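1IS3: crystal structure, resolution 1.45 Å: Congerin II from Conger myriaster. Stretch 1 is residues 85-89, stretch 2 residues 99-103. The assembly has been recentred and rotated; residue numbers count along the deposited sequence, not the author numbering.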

# COMPACT_ATOMS: atom_id res chain seq x y z
N HIS A 85 0.10 16.48 11.15
CA HIS A 85 0.06 15.77 9.88
C HIS A 85 1.14 16.24 8.91
O HIS A 85 1.66 17.37 9.03
CB HIS A 85 -1.27 15.98 9.16
CG HIS A 85 -2.38 15.32 9.94
ND1 HIS A 85 -3.06 14.20 9.69
CD2 HIS A 85 -2.86 15.83 11.13
CE1 HIS A 85 -3.91 14.00 10.68
NE2 HIS A 85 -3.79 14.99 11.55
N PHE A 86 1.50 15.40 7.97
CA PHE A 86 2.41 15.79 6.90
C PHE A 86 1.91 15.08 5.63
O PHE A 86 1.14 14.09 5.72
CB PHE A 86 3.84 15.33 7.22
CG PHE A 86 4.04 13.83 7.31
CD1 PHE A 86 3.90 13.18 8.52
CD2 PHE A 86 4.36 13.08 6.16
CE1 PHE A 86 4.07 11.78 8.60
CE2 PHE A 86 4.52 11.69 6.25
CZ PHE A 86 4.37 11.04 7.47
N GLN A 87 2.38 15.52 4.47
CA GLN A 87 2.01 14.94 3.17
C GLN A 87 3.24 15.05 2.28
O GLN A 87 3.82 16.14 2.20
CB GLN A 87 0.85 15.73 2.59
CG GLN A 87 0.38 15.13 1.30
CD GLN A 87 -1.00 15.65 0.90
OE1 GLN A 87 -1.23 16.01 -0.24
NE2 GLN A 87 -1.97 15.70 1.81
N THR A 88 3.67 13.97 1.63
CA THR A 88 4.86 13.97 0.80
C THR A 88 4.53 13.25 -0.50
O THR A 88 3.85 12.20 -0.49
CB THR A 88 6.02 13.24 1.49
OG1 THR A 88 6.15 13.89 2.77
CG2 THR A 88 7.33 13.30 0.72
N THR A 89 5.04 13.82 -1.58
CA THR A 89 4.90 13.23 -2.90
C THR A 89 6.28 12.98 -3.50
O THR A 89 7.18 13.84 -3.41
CB THR A 89 4.08 14.16 -3.86
OG1 THR A 89 2.77 14.25 -3.28
CG2 THR A 89 3.95 13.65 -5.30
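Stretch 2, residues 99-103: IQLSN

How does stretch 2 run relative to stretch 1? The two lie side by side and head in roughly opposite directions, 147° apart from end to end. All of stretch 1 is extended strand; in stretch 2 the strand ends after Gln100, Leu101 stays extended, and Ser102 turns to phi/psi of -54/-37°. The nearest CA atoms pair Gln87 with Ser102 at 4.9 Å, Thr88 with Leu101 at 5.0 Å and Thr89 with Gln100 at 5.2 Å.

What holds the beginning of stretch 1? His85 makes no direct contact, but a water lies 3.1 Å from His85 O and 2.9 Å from Ser102 OG, bridging the two. Phe86 comes close to the same hydroxyl, its CA lying 3.5 Å from Ser102 OG, while the end of its ring leads away.

Why does the pairing change at Gln87? Here a side chain takes the place of a backbone acceptor: Gln87 N donates to Ser102 OG at 3.2 Å. The return bond is missing, because Gln87 O and Ser102 N, although 3.2 Å apart, meet at a poor angle. A water fills in, donating to Gln87 O at 3.0 Å and accepting from Ser102 N at 2.9 Å; it also bonds Thr88 OG1. Another water lies between the carbonyls, its oxygen 3.0 Å from Gln87 O and 3.2 Å from Gln100 O.

Where is the contact regular sheet? Thr88 leads into it: its CA approaches Gln100 O at 3.4 Å in a CA-H...O contact, and methyl groups add a nonpolar contact, with Thr88 CG2 3.7 Å from Ile99 CG2. At Thr89 and Gln100, an antiparallel hydrogen-bonded pair whose side chains share one face, Thr89 N donates to Gln100 O at 3.1 Å and Gln100 N to Thr89 O at 2.8 Å. Ile99 CA also meets Thr89 O, at 3.4 Å, in a second CA-H...O contact.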

# COMPACT_ATOMS: atom_id res chain seq x y z
N ILE A 99 11.26 14.90 -4.62
CA ILE A 99 10.44 14.83 -3.42
C ILE A 99 9.81 16.20 -3.20
O ILE A 99 10.52 17.22 -3.28
CB ILE A 99 11.34 14.43 -2.21
CG1 ILE A 99 12.03 13.09 -2.42
CG2 ILE A 99 10.46 14.29 -0.98
CD1 ILE A 99 13.46 13.11 -1.86
N GLN A 100 8.51 16.25 -2.90
CA GLN A 100 7.86 17.51 -2.59
C GLN A 100 7.28 17.39 -1.20
O GLN A 100 6.64 16.40 -0.84
CB GLN A 100 6.77 17.80 -3.59
CG GLN A 100 6.18 19.19 -3.29
CD GLN A 100 5.74 19.95 -4.53
OE1 GLN A 100 5.76 21.19 -4.58
NE2 GLN A 100 5.33 19.29 -5.63
N LEU A 101 7.63 18.36 -0.35
CA LEU A 101 7.22 18.38 1.06
C LEU A 101 5.83 19.01 1.24
O LEU A 101 5.28 19.57 0.28
CB LEU A 101 8.30 19.13 1.89
CG LEU A 101 9.75 18.70 1.66
CD1 LEU A 101 10.67 19.58 2.47
CD2 LEU A 101 9.91 17.22 2.03
N SER A 102 5.27 18.95 2.47
CA SER A 102 3.92 19.48 2.81
C SER A 102 3.73 20.95 2.46
O SER A 102 2.66 21.36 1.99
CB SER A 102 3.61 19.37 4.34
OG SER A 102 4.05 18.18 5.01
N ASN A 103 4.79 21.78 2.63
CA ASN A 103 4.70 23.21 2.34
C ASN A 103 5.04 23.57 0.90
O ASN A 103 5.12 24.75 0.56
CB ASN A 103 5.63 23.98 3.27
CG ASN A 103 7.10 23.65 3.02
OD1 ASN A 103 7.46 22.60 2.44
ND2 ASN A 103 8.03 24.51 3.44
O HOH W 1 4.13 18.76 7.88
O HOH W 2 6.27 16.55 3.81
O HOH W 3 3.49 17.01 -0.64